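SusD homolog (PDB 4F53) probably binds glycans such as mucin O-glycans, as a SusD/RagB-family outer-membrane lipoprotein with a TPR-like helical fold. Local coordinates at residues C269-Y274 with I410-V416. Sequence-based numbering, arbitrary orientation.
Sequences CYMNAY and INTNVTV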
loop_
_atom_site.group_PDB
_atom_site.type_symbol
_atom_site.label_atom_id
_atom_site.label_comp_id
_atom_site.label_asym_id
_atom_site.label_seq_id
_atom_site.Cartn_x
_atom_site.Cartn_y
_atom_site.Cartn_z
ATOM N N CYS A 269 -15.891 -7.715 -6.991
ATOM C CA CYS A 269 -16.070 -8.031 -8.417
ATOM C C CYS A 269 -15.042 -9.079 -8.896
ATOM O O CYS A 269 -15.427 -10.062 -9.522
ATOM C CB CYS A 269 -16.006 -6.772 -9.270
ATOM S SG CYS A 269 -17.543 -5.829 -9.279
ATOM N N TYR A 270 -13.754 -8.868 -8.587
ATOM C CA TYR A 270 -12.693 -9.801 -8.966
ATOM C C TYR A 270 -12.804 -11.119 -8.216
ATOM O O TYR A 270 -12.711 -12.174 -8.820
ATOM C CB TYR A 270 -11.298 -9.200 -8.686
ATOM C CG TYR A 270 -10.826 -8.216 -9.738
ATOM C CD1 TYR A 270 -10.228 -8.657 -10.912
ATOM C CD2 TYR A 270 -10.928 -6.841 -9.532
ATOM C CE1 TYR A 270 -9.778 -7.758 -11.878
ATOM C CE2 TYR A 270 -10.472 -5.929 -10.488
ATOM C CZ TYR A 270 -9.904 -6.397 -11.663
ATOM O OH TYR A 270 -9.417 -5.538 -12.598
HETATM N N MSE A 271 -13.020 -11.045 -6.891
HETATM C CA MSE A 271 -13.005 -12.221 -6.028
HETATM C C MSE A 271 -14.233 -13.080 -6.198
HETATM O O MSE A 271 -14.091 -14.295 -6.124
HETATM C CB MSE A 271 -12.729 -11.827 -4.588
HETATM C CG MSE A 271 -11.317 -11.264 -4.452
HETATM SE SE MSE A 271 -10.913 -10.724 -2.659
HETATM C CE MSE A 271 -10.646 -12.443 -1.929
ATOM N N ASN A 272 -15.387 -12.493 -6.552
ATOM C CA ASN A 272 -16.599 -13.268 -6.891
ATOM C C ASN A 272 -16.402 -13.967 -8.233
ATOM O O ASN A 272 -16.672 -15.149 -8.323
ATOM C CB ASN A 272 -17.870 -12.386 -6.924
ATOM C CG ASN A 272 -18.382 -12.070 -5.544
ATOM O OD1 ASN A 272 -18.082 -12.754 -4.581
ATOM N ND2 ASN A 272 -19.199 -11.063 -5.413
ATOM N N ALA A 273 -15.849 -13.260 -9.258
ATOM C CA ALA A 273 -15.602 -13.840 -10.590
ATOM C C ALA A 273 -14.676 -15.050 -10.504
ATOM O O ALA A 273 -14.845 -16.004 -11.258
ATOM C CB ALA A 273 -14.996 -12.802 -11.503
ATOM N N TYR A 274 -13.690 -15.002 -9.583
ATOM C CA TYR A 274 -12.731 -16.094 -9.428
ATOM C C TYR A 274 -13.171 -17.131 -8.389
ATOM O O TYR A 274 -12.395 -18.055 -8.126
ATOM C CB TYR A 274 -11.341 -15.534 -9.058
ATOM C CG TYR A 274 -10.804 -14.500 -10.026
ATOM C CD1 TYR A 274 -11.169 -14.515 -11.374
ATOM C CD2 TYR A 274 -9.883 -13.547 -9.614
ATOM C CE1 TYR A 274 -10.710 -13.540 -12.256
ATOM C CE2 TYR A 274 -9.373 -12.605 -10.500
ATOM C CZ TYR A 274 -9.801 -12.592 -11.818
ATOM O OH TYR A 274 -9.272 -11.663 -12.691
ATOM N N ILE A 410 -16.011 -2.972 -14.572
ATOM C CA ILE A 410 -14.558 -3.046 -14.711
ATOM C C ILE A 410 -14.308 -3.608 -16.112
ATOM O O ILE A 410 -14.834 -4.671 -16.454
ATOM C CB ILE A 410 -13.852 -3.865 -13.593
ATOM C CG1 ILE A 410 -14.033 -3.195 -12.207
ATOM C CG2 ILE A 410 -12.358 -4.031 -13.933
ATOM C CD1 ILE A 410 -13.866 -4.085 -11.043
ATOM N N ASN A 411 -13.560 -2.898 -16.931
ATOM C CA ASN A 411 -13.324 -3.402 -18.280
ATOM C C ASN A 411 -12.000 -4.169 -18.334
ATOM O O ASN A 411 -10.930 -3.572 -18.512
ATOM C CB ASN A 411 -13.391 -2.257 -19.296
ATOM C CG ASN A 411 -14.747 -1.548 -19.263
ATOM O OD1 ASN A 411 -15.830 -2.162 -19.408
ATOM N ND2 ASN A 411 -14.720 -0.244 -19.003
ATOM N N THR A 412 -12.075 -5.495 -18.123
ATOM C CA THR A 412 -10.891 -6.372 -18.137
ATOM C C THR A 412 -11.300 -7.794 -18.475
ATOM O O THR A 412 -12.389 -8.216 -18.100
ATOM C CB THR A 412 -10.116 -6.340 -16.769
ATOM O OG1 THR A 412 -8.987 -7.180 -16.899
ATOM C CG2 THR A 412 -10.929 -6.904 -15.583
ATOM N N ASN A 413 -10.393 -8.557 -19.075
ATOM C CA ASN A 413 -10.627 -9.973 -19.386
ATOM C C ASN A 413 -9.671 -10.866 -18.591
ATOM O O ASN A 413 -9.609 -12.075 -18.847
ATOM C CB ASN A 413 -10.479 -10.246 -20.890
ATOM C CG ASN A 413 -11.796 -10.341 -21.615
ATOM O OD1 ASN A 413 -12.680 -11.137 -21.260
ATOM N ND2 ASN A 413 -11.950 -9.533 -22.657
ATOM N N VAL A 414 -8.952 -10.270 -17.603
ATOM C CA VAL A 414 -7.973 -10.967 -16.770
ATOM C C VAL A 414 -8.675 -12.059 -15.936
ATOM O O VAL A 414 -9.743 -11.842 -15.353
ATOM C CB VAL A 414 -7.113 -9.997 -15.879
ATOM C CG1 VAL A 414 -7.916 -9.387 -14.726
ATOM C CG2 VAL A 414 -5.855 -10.682 -15.349
ATOM N N THR A 415 -8.071 -13.237 -15.922
ATOM C CA THR A 415 -8.539 -14.350 -15.129
ATOM C C THR A 415 -7.315 -14.970 -14.432
ATOM O O THR A 415 -6.215 -14.406 -14.503
ATOM C CB THR A 415 -9.438 -15.312 -15.916
ATOM O OG1 THR A 415 -9.999 -16.219 -14.949
ATOM C CG2 THR A 415 -8.700 -16.046 -17.058
ATOM N N VAL A 416 -7.529 -16.074 -13.690
ATOM C CA VAL A 416 -6.501 -16.707 -12.872
ATOM C C VAL A 416 -5.542 -17.591 -13.693
ATOM O O VAL A 416 -4.330 -17.367 -13.620
ATOM C CB VAL A 416 -7.108 -17.501 -11.687
ATOM C CG1 VAL A 416 -6.008 -18.015 -10.758
ATOM C CG2 VAL A 416 -8.118 -16.649 -10.920
#
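Helix-to-loop packing in this SusD-family fold joins the C-terminal end of helix 265-273 to the long loop that runs from helix 379-383 to helix 423-438. Two tyrosines one helical turn apart, Y270 and Y274, do most of the work. The Y270 ring meets I410 and V414: its CE2 lies 3.9 Å from I410 CD1, and its CE1 edge is 3.8 Å from V414 CG1. I410 CD1 also touches C269 CB at 3.9 Å. T412 CG2 sits 3.6 Å from Y270 OH, a hydroxyl that also hydrogen-bonds to K456 O, outside the two segments. Further along, Y274 OH donates to V414 O at 2.7 Å, while V416 CG2 packs over the face of the Y274 ring, 3.8 Å from its centroid, in a CH-pi contact. The loop holds its own bend through an ST turn, V414 N donating to T412 OG1 at 3.2 Å; the same OG1 hydrogen-bonds to E428 OE2 of helix 423-438. Across the two segments the chemistry is therefore mainly apolar, with one directional bond to a main-chain carbonyl: I410, V414 and V416 give buried apolar contact to the two rings, and the Y274 hydroxyl ties the V414 carbonyl to the helix end.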